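Local structure of salt-tolerant glutaminase (Micrococcus luteus, 3AGD) at residues 112-117 and 164-169; 94-99 and 171-176; 106-111 and 117-122. The protein probably catalyses the hydrolysis of L-glutamine to L-glutamate and ammonium, as a salt-tolerant member of the glutaminase family. One frame throughout, in Å; residues are numbered along the deposited sequence.

Contact 1: 112-117 and 164-169; sequences MINAGA and SDRNLS
Asn-114 and Asn-167 meet amide to amide at the glutamate-binding site of a glutaminase, an enzyme of the beta-lactamase fold class; both bind L-glutamate in a structure of this protein, although this chain holds none. Asn-114 is in the first turn of helix 114-123, directly after the N-cap residue Ile-113, and Asn-167 lies near the start of helix 165-176.

The one direct hydrogen bond runs from Asn-114 ND2 to Asn-167 OD1, 2.8 Å long with an N-H...O angle of 145°. The donor lies in the carbonyl plane of Asn-167, on a lone pair, while the acceptor sits somewhat out of the plane of the Asn-114 amide. The two side chains cross at about a right angle, their amide planes turned 40° apart. In Asn-167, CG is anti to the carbonyl carbon (chi1 -79°), which swings the amide in from a CB that does not face the partner. Asparagine suits both places because a short side chain offers a donor and an acceptor at once: Asn-114 gives an N-H here while its OD1 accepts from Lys-67 NZ, so its amide is held at both ends, and Asn-167 accepts through OD1 while its ND2 is left to give.

Solvent adds a weak bridge, one water accepting from ND2 of each asparagine.

Among the charged groups, Arg-166 reaches across on an extended chain and is held by a salt bridge to Glu-94. The edge of its guanidinium comes near Asn-114 in plane, with NH1 3.7 Å from ND2.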
loop_
_atom_site.group_PDB
_atom_site.type_symbol
_atom_site.label_atom_id
_atom_site.label_comp_id
_atom_site.label_asym_id
_atom_site.label_seq_id
_atom_site.Cartn_x
_atom_site.Cartn_y
_atom_site.Cartn_z
ATOM N N MET A 112 11.914 8.952 -12.484
ATOM C CA MET A 112 12.427 9.705 -11.337
ATOM C C MET A 112 13.851 10.232 -11.514
ATOM O O MET A 112 14.242 11.202 -10.864
ATOM C CB MET A 112 12.360 8.845 -10.071
ATOM C CG MET A 112 10.944 8.458 -9.658
ATOM S SD MET A 112 9.873 9.892 -9.364
ATOM C CE MET A 112 8.901 9.923 -10.857
ATOM N N ILE A 113 14.625 9.591 -12.381
ATOM C CA ILE A 113 15.992 10.025 -12.637
ATOM C C ILE A 113 15.966 11.009 -13.804
ATOM O O ILE A 113 15.081 10.945 -14.663
ATOM C CB ILE A 113 16.917 8.837 -12.998
ATOM C CG1 ILE A 113 16.433 8.166 -14.285
ATOM C CG2 ILE A 113 16.934 7.828 -11.857
ATOM C CD1 ILE A 113 17.345 7.061 -14.788
ATOM N N ASN A 114 16.936 11.913 -13.831
ATOM C CA ASN A 114 17.016 12.926 -14.875
ATOM C C ASN A 114 16.812 12.385 -16.284
ATOM O O ASN A 114 15.935 12.850 -17.005
ATOM C CB ASN A 114 18.356 13.658 -14.777
ATOM C CG ASN A 114 18.426 14.569 -13.568
ATOM O OD1 ASN A 114 17.678 14.393 -12.601
ATOM N ND2 ASN A 114 19.327 15.545 -13.610
ATOM N N ALA A 115 17.615 11.400 -16.669
ATOM C CA ALA A 115 17.519 10.809 -18.004
ATOM C C ALA A 115 16.084 10.406 -18.345
ATOM O O ALA A 115 15.608 10.644 -19.455
ATOM C CB ALA A 115 18.444 9.599 -18.105
ATOM N N GLY A 116 15.394 9.790 -17.393
ATOM C CA GLY A 116 14.020 9.398 -17.647
ATOM C C GLY A 116 13.100 10.609 -17.645
ATOM O O GLY A 116 12.082 10.631 -18.342
ATOM N N ALA A 117 13.457 11.620 -16.856
ATOM C CA ALA A 117 12.658 12.839 -16.763
ATOM C C ALA A 117 12.740 13.639 -18.061
ATOM O O ALA A 117 11.783 14.312 -18.446
ATOM C CB ALA A 117 13.132 13.688 -15.580
ATOM N N SER A 164 24.267 23.445 -17.220
ATOM C CA SER A 164 23.513 22.224 -17.490
ATOM C C SER A 164 24.258 21.184 -18.328
ATOM O O SER A 164 23.632 20.348 -18.981
ATOM C CB SER A 164 22.190 22.574 -18.179
ATOM O OG SER A 164 21.374 23.385 -17.349
ATOM N N ASP A 165 25.585 21.217 -18.301
ATOM C CA ASP A 165 26.354 20.262 -19.079
ATOM C C ASP A 165 25.985 18.805 -18.804
ATOM O O ASP A 165 25.862 18.016 -19.742
ATOM C CB ASP A 165 27.858 20.470 -18.869
ATOM C CG ASP A 165 28.425 21.541 -19.780
ATOM O OD1 ASP A 165 28.184 21.470 -21.002
ATOM O OD2 ASP A 165 29.117 22.448 -19.281
ATOM N N ARG A 166 25.796 18.441 -17.539
ATOM C CA ARG A 166 25.450 17.058 -17.230
ATOM C C ARG A 166 24.123 16.652 -17.863
ATOM O O ARG A 166 24.032 15.593 -18.486
ATOM C CB ARG A 166 25.405 16.805 -15.714
ATOM C CG ARG A 166 25.001 15.361 -15.376
ATOM C CD ARG A 166 25.320 14.947 -13.944
ATOM N NE ARG A 166 24.954 13.550 -13.704
ATOM C CZ ARG A 166 23.703 13.101 -13.589
ATOM N NH1 ARG A 166 22.675 13.937 -13.680
ATOM N NH2 ARG A 166 23.475 11.804 -13.408
ATOM N N ASN A 167 23.092 17.480 -17.717
ATOM C CA ASN A 167 21.802 17.131 -18.314
ATOM C C ASN A 167 21.861 17.150 -19.840
ATOM O O ASN A 167 21.162 16.376 -20.506
ATOM C CB ASN A 167 20.690 18.059 -17.810
ATOM C CG ASN A 167 20.195 17.668 -16.430
ATOM O OD1 ASN A 167 20.095 16.482 -16.113
ATOM N ND2 ASN A 167 19.874 18.657 -15.610
ATOM N N LEU A 168 22.685 18.040 -20.389
ATOM C CA LEU A 168 22.865 18.125 -21.838
ATOM C C LEU A 168 23.557 16.831 -22.283
ATOM O O LEU A 168 23.286 16.302 -23.359
ATOM C CB LEU A 168 23.727 19.340 -22.194
ATOM C CG LEU A 168 23.027 20.704 -22.129
ATOM C CD1 LEU A 168 24.055 21.849 -22.104
ATOM C CD2 LEU A 168 22.100 20.831 -23.320
ATOM N N SER A 169 24.444 16.319 -21.439
ATOM C CA SER A 169 25.140 15.074 -21.739
ATOM C C SER A 169 24.122 13.943 -21.820
ATOM O O SER A 169 24.127 13.154 -22.764
ATOM C CB SER A 169 26.156 14.753 -20.649
ATOM O OG SER A 169 26.637 13.433 -20.807
HETATM O O HOH W 1 18.486 18.330 -12.419
#

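Contact 2: 94-99 and 171-176; sequences EAFNEL and AHMLRS
The loop segment 94-99 passes the helical segment 171-176 with the backbones well apart, the closest CA atoms being those of Glu-98 and Met-173 at 8.0 Å. This is loop-on-helix packing at the surface of the glutaminase domain: the long connection between helices 80-84 and 114-123 lies against the last turns of helix 165-176. Within the loop, Asn-97 OD1 accepts from Leu-99 N at 2.8 Å, an Asx turn that bends the chain at Glu-98.

Met-173 carries the helix side of the contact, its CB directed toward the loop. CG lies anti to the backbone N (chi1 -170°), which sets it against the phenyl ring, and bends at the next two torsions carry SD and CE to the glutamate. An unbranched, flexible side chain suits this place, where an aromatic ring and a carboxylate chain must be met by one residue.

Phe-96 also points toward its partner, and the outer part of its ring does the touching: CE2 and CZ are both 3.9 Å from Met-173 CG, the methionine chain passing obliquely. The ring also packs on Leu-170, one turn earlier on the same helix, so its broad apolar surface suits a place where it meets two helical residues.

Glu-98 crosses the methionine at about a right angle, with CG and CD beside SD and with CD and OE1 beside CE. Its long chain suits this double task, for its polar end has its own partner, OE2 bonding to the hydroxyl of Tyr-177, while OE1 lies 4.0 Å from Met-173 CE.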
loop_
_atom_site.group_PDB
_atom_site.type_symbol
_atom_site.label_atom_id
_atom_site.label_comp_id
_atom_site.label_asym_id
_atom_site.label_seq_id
_atom_site.Cartn_x
_atom_site.Cartn_y
_atom_site.Cartn_z
ATOM N N GLU A 94 20.587 8.168 -9.507
ATOM C CA GLU A 94 20.884 9.157 -10.544
ATOM C C GLU A 94 22.130 8.861 -11.388
ATOM O O GLU A 94 22.207 9.279 -12.543
ATOM C CB GLU A 94 20.983 10.548 -9.904
ATOM C CG GLU A 94 21.148 11.708 -10.884
ATOM C CD GLU A 94 20.121 11.695 -12.005
ATOM O OE1 GLU A 94 18.922 11.480 -11.727
ATOM O OE2 GLU A 94 20.513 11.914 -13.168
ATOM N N ALA A 95 23.094 8.136 -10.824
ATOM C CA ALA A 95 24.322 7.793 -11.549
ATOM C C ALA A 95 23.961 7.180 -12.901
ATOM O O ALA A 95 23.192 6.217 -12.963
ATOM C CB ALA A 95 25.157 6.805 -10.731
ATOM N N PHE A 96 24.514 7.730 -13.980
ATOM C CA PHE A 96 24.201 7.231 -15.314
ATOM C C PHE A 96 25.189 6.227 -15.887
ATOM O O PHE A 96 26.395 6.460 -15.900
ATOM C CB PHE A 96 24.069 8.385 -16.312
ATOM C CG PHE A 96 23.649 7.940 -17.691
ATOM C CD1 PHE A 96 22.351 7.493 -17.924
ATOM C CD2 PHE A 96 24.559 7.929 -18.742
ATOM C CE1 PHE A 96 21.964 7.037 -19.188
ATOM C CE2 PHE A 96 24.186 7.475 -20.013
ATOM C CZ PHE A 96 22.885 7.027 -20.236
ATOM N N ASN A 97 24.655 5.113 -16.373
ATOM C CA ASN A 97 25.462 4.075 -16.995
ATOM C C ASN A 97 24.853 3.842 -18.373
ATOM O O ASN A 97 23.671 3.509 -18.484
ATOM C CB ASN A 97 25.411 2.780 -16.185
ATOM C CG ASN A 97 26.382 1.734 -16.706
ATOM O OD1 ASN A 97 26.474 1.505 -17.911
ATOM N ND2 ASN A 97 27.108 1.092 -15.798
ATOM N N GLU A 98 25.657 4.028 -19.416
ATOM C CA GLU A 98 25.206 3.856 -20.797
ATOM C C GLU A 98 24.550 2.497 -21.046
ATOM O O GLU A 98 23.658 2.376 -21.882
ATOM C CB GLU A 98 26.390 4.030 -21.756
ATOM C CG GLU A 98 25.999 4.072 -23.224
ATOM C CD GLU A 98 27.197 4.202 -24.147
ATOM O OE1 GLU A 98 28.281 4.583 -23.667
ATOM O OE2 GLU A 98 27.051 3.935 -25.355
ATOM N N LEU A 99 25.002 1.480 -20.320
ATOM C CA LEU A 99 24.471 0.127 -20.459
ATOM C C LEU A 99 22.951 0.060 -20.333
ATOM O O LEU A 99 22.308 -0.758 -20.980
ATOM C CB LEU A 99 25.100 -0.790 -19.406
ATOM C CG LEU A 99 26.612 -1.022 -19.491
ATOM C CD1 LEU A 99 27.075 -1.825 -18.282
ATOM C CD2 LEU A 99 26.952 -1.757 -20.781
ATOM N N ALA A 171 20.907 14.196 -22.323
ATOM C CA ALA A 171 20.054 14.448 -23.477
ATOM C C ALA A 171 20.711 13.979 -24.774
ATOM O O ALA A 171 20.064 13.336 -25.604
ATOM C CB ALA A 171 19.713 15.933 -23.565
ATOM N N HIS A 172 21.989 14.299 -24.957
ATOM C CA HIS A 172 22.695 13.875 -26.168
ATOM C C HIS A 172 22.767 12.356 -26.262
ATOM O O HIS A 172 22.553 11.783 -27.328
ATOM C CB HIS A 172 24.110 14.459 -26.209
ATOM C CG HIS A 172 24.177 15.843 -26.779
ATOM N ND1 HIS A 172 23.892 16.119 -28.100
ATOM C CD2 HIS A 172 24.501 17.030 -26.211
ATOM C CE1 HIS A 172 24.039 17.413 -28.320
ATOM N NE2 HIS A 172 24.410 17.989 -27.190
ATOM N N MET A 173 23.063 11.701 -25.147
ATOM C CA MET A 173 23.146 10.248 -25.150
ATOM C C MET A 173 21.784 9.651 -25.496
ATOM O O MET A 173 21.691 8.689 -26.255
ATOM C CB MET A 173 23.605 9.729 -23.785
ATOM C CG MET A 173 23.955 8.240 -23.781
ATOM S SD MET A 173 25.409 7.839 -24.801
ATOM C CE MET A 173 26.728 8.229 -23.655
ATOM N N LEU A 174 20.723 10.223 -24.939
ATOM C CA LEU A 174 19.383 9.715 -25.211
ATOM C C LEU A 174 19.015 9.855 -26.693
ATOM O O LEU A 174 18.371 8.968 -27.252
ATOM C CB LEU A 174 18.351 10.426 -24.327
ATOM C CG LEU A 174 18.459 10.138 -22.821
ATOM C CD1 LEU A 174 17.498 11.032 -22.053
ATOM C CD2 LEU A 174 18.149 8.672 -22.541
ATOM N N ARG A 175 19.415 10.960 -27.327
ATOM C CA ARG A 175 19.132 11.151 -28.753
ATOM C C ARG A 175 19.869 10.052 -29.518
ATOM O O ARG A 175 19.341 9.463 -30.455
ATOM C CB ARG A 175 19.641 12.513 -29.245
ATOM C CG ARG A 175 18.691 13.679 -29.028
ATOM C CD ARG A 175 19.366 15.006 -29.364
ATOM N NE ARG A 175 19.949 15.006 -30.702
ATOM C CZ ARG A 175 19.248 15.081 -31.829
ATOM N NH1 ARG A 175 17.926 15.170 -31.789
ATOM N NH2 ARG A 175 19.873 15.050 -32.998
ATOM N N SER A 176 21.105 9.806 -29.094
ATOM C CA SER A 176 21.977 8.802 -29.684
ATOM C C SER A 176 21.293 7.442 -29.784
ATOM O O SER A 176 21.529 6.691 -30.728
ATOM C CB SER A 176 23.246 8.685 -28.836
ATOM O OG SER A 176 24.119 7.705 -29.348
#

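Contact 3: 106-111 and 117-122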
loop_
_atom_site.group_PDB
_atom_site.type_symbol
_atom_site.label_atom_id
_atom_site.label_comp_id
_atom_site.label_asym_id
_atom_site.label_seq_id
_atom_site.Cartn_x
_atom_site.Cartn_y
_atom_site.Cartn_z
ATOM N N HIS A 106 15.999 0.171 -25.198
ATOM C CA HIS A 106 16.621 1.478 -25.408
ATOM C C HIS A 106 15.838 2.569 -24.693
ATOM O O HIS A 106 15.181 3.391 -25.328
ATOM C CB HIS A 106 16.680 1.806 -26.901
ATOM C CG HIS A 106 17.422 0.791 -27.713
ATOM N ND1 HIS A 106 18.706 0.391 -27.407
ATOM C CD2 HIS A 106 17.063 0.099 -28.818
ATOM C CE1 HIS A 106 19.105 -0.508 -28.289
ATOM N NE2 HIS A 106 18.127 -0.704 -29.157
ATOM N N ARG A 107 15.911 2.577 -23.370
ATOM C CA ARG A 107 15.190 3.572 -22.592
ATOM C C ARG A 107 15.834 3.748 -21.223
ATOM O O ARG A 107 16.357 2.788 -20.649
ATOM C CB ARG A 107 13.735 3.131 -22.420
ATOM C CG ARG A 107 13.590 1.874 -21.567
ATOM C CD ARG A 107 12.226 1.216 -21.714
ATOM N NE ARG A 107 12.178 -0.034 -20.963
ATOM C CZ ARG A 107 11.232 -0.958 -21.098
ATOM N NH1 ARG A 107 10.240 -0.778 -21.963
ATOM N NH2 ARG A 107 11.284 -2.068 -20.371
ATOM N N PRO A 108 15.829 4.985 -20.691
ATOM C CA PRO A 108 16.419 5.226 -19.372
ATOM C C PRO A 108 15.642 4.383 -18.354
ATOM O O PRO A 108 14.497 4.006 -18.610
ATOM C CB PRO A 108 16.235 6.733 -19.178
ATOM C CG PRO A 108 15.024 7.048 -20.008
ATOM C CD PRO A 108 15.260 6.224 -21.249
ATOM N N ASP A 109 16.251 4.097 -17.206
ATOM C CA ASP A 109 15.614 3.257 -16.194
ATOM C C ASP A 109 14.230 3.647 -15.669
ATOM O O ASP A 109 13.358 2.783 -15.545
ATOM C CB ASP A 109 16.571 3.042 -15.019
ATOM C CG ASP A 109 17.681 2.053 -15.351
ATOM O OD1 ASP A 109 17.534 1.311 -16.346
ATOM O OD2 ASP A 109 18.690 2.007 -14.615
ATOM N N ASN A 110 14.013 4.915 -15.340
ATOM C CA ASN A 110 12.697 5.317 -14.845
ATOM C C ASN A 110 12.487 6.828 -14.888
ATOM O O ASN A 110 13.423 7.584 -15.136
ATOM C CB ASN A 110 12.470 4.801 -13.418
ATOM C CG ASN A 110 13.475 5.355 -12.435
ATOM O OD1 ASN A 110 14.424 4.674 -12.046
ATOM N ND2 ASN A 110 13.281 6.604 -12.036
ATOM N N ALA A 111 11.252 7.252 -14.632
ATOM C CA ALA A 111 10.870 8.663 -14.674
ATOM C C ALA A 111 11.392 9.554 -13.550
ATOM O O ALA A 111 11.315 10.779 -13.659
ATOM C CB ALA A 111 9.336 8.778 -14.750
ATOM N N ALA A 117 13.457 11.620 -16.856
ATOM C CA ALA A 117 12.658 12.839 -16.763
ATOM C C ALA A 117 12.740 13.639 -18.061
ATOM O O ALA A 117 11.783 14.312 -18.446
ATOM C CB ALA A 117 13.132 13.688 -15.580
ATOM N N LEU A 118 13.889 13.559 -18.730
ATOM C CA LEU A 118 14.087 14.249 -19.997
ATOM C C LEU A 118 13.253 13.523 -21.048
ATOM O O LEU A 118 12.642 14.150 -21.913
ATOM C CB LEU A 118 15.572 14.233 -20.391
ATOM C CG LEU A 118 16.521 15.078 -19.527
ATOM C CD1 LEU A 118 17.962 14.670 -19.790
ATOM C CD2 LEU A 118 16.319 16.565 -19.826
ATOM N N ALA A 119 13.223 12.196 -20.961
ATOM C CA ALA A 119 12.450 11.388 -21.901
ATOM C C ALA A 119 10.964 11.686 -21.732
ATOM O O ALA A 119 10.218 11.722 -22.708
ATOM C CB ALA A 119 12.716 9.899 -21.667
ATOM N N VAL A 120 10.543 11.897 -20.486
ATOM C CA VAL A 120 9.149 12.210 -20.177
ATOM C C VAL A 120 8.734 13.570 -20.751
ATOM O O VAL A 120 7.664 13.702 -21.339
ATOM C CB VAL A 120 8.910 12.227 -18.647
ATOM C CG1 VAL A 120 7.610 12.960 -18.320
ATOM C CG2 VAL A 120 8.854 10.794 -18.114
ATOM N N HIS A 121 9.581 14.579 -20.584
ATOM C CA HIS A 121 9.262 15.908 -21.090
ATOM C C HIS A 121 9.098 15.888 -22.611
ATOM O O HIS A 121 8.225 16.558 -23.157
ATOM C CB HIS A 121 10.350 16.904 -20.684
ATOM C CG HIS A 121 9.913 18.333 -20.765
ATOM N ND1 HIS A 121 9.766 19.003 -21.962
ATOM C CD2 HIS A 121 9.534 19.203 -19.799
ATOM C CE1 HIS A 121 9.315 20.223 -21.729
ATOM N NE2 HIS A 121 9.165 20.369 -20.425
ATOM N N GLN A 122 9.933 15.094 -23.277
ATOM C CA GLN A 122 9.911 14.941 -24.728
ATOM C C GLN A 122 8.612 14.302 -25.228
ATOM O O GLN A 122 8.246 14.465 -26.389
ATOM C CB GLN A 122 11.119 14.090 -25.175
ATOM C CG GLN A 122 11.032 13.511 -26.601
ATOM C CD GLN A 122 11.444 14.494 -27.687
ATOM O OE1 GLN A 122 12.628 14.636 -28.000
ATOM N NE2 GLN A 122 10.466 15.182 -28.261
#
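Buried apolar packing joins the loop 106-111 to helix 114-123, the helix that this loop leads into, in the helix-rich part of the glutaminase domain. The chain turns back on itself: after Ala-111 it enters the helix within a few residues, and the CA atoms of Ala-111 and Ala-117 come to 5.0 Å of each other, an approach that suits two residues with single methyls. No hydrogen bond links the two segments; the contact is made chiefly by small apolar side chains and a carbonyl oxygen.

Earlier in the loop, Pro-108 meets Ala-119, both with CB directed toward the partner. CG of the proline ring stands 4.0 Å from the methyl CB of Ala-119; a rigid ring against a single methyl lets the loop come close to the helix.

Near the end of the loop, Ala-111 is engaged through two of its atoms. Its CB touches CG2 of Val-120 at 4.0 Å, and its carbonyl O lies 3.9 Å from CB of Ala-117. In branched Val-120, CG2 sits anti to the carbonyl carbon, beside the backbone N, which presents this one methyl to the loop.

Other helices close in around these residues. Tyr-71 of helix 67-78 touches both Ala-111 and Val-120, Tyr-191 of helix 184-195 packs on Ala-117, and Leu-174 of helix 165-176 lies against Pro-108, so that the junction of loop and helix packs against three neighbouring helices.

Contacts 1 and 3 share helix 114-123, and contacts 1 and 2 share helix 165-176; the centres lie 8 to 10 Å apart. Contact 1 is the one that contains glutamate-binding residues. Contact 2 joins it through Glu-94, whose OE2 is 3.0 Å from Arg-166 NH2 in the salt bridge and whose OE1 is 2.9 Å from Asn-114 N, a probable hydrogen bond. One carboxylate thus reaches the starts of both helices. Phe-96 itself remains about 8 Å from Asn-114, side chain to side chain. Contact 3 backs contact 1 through Pro-108, whose CG is 3.5 Å from Gly-116 CA. Leu-174, on the helical segment of contact 2, reaches contact 3 with CD1 4.1 Å from Leu-118 CB.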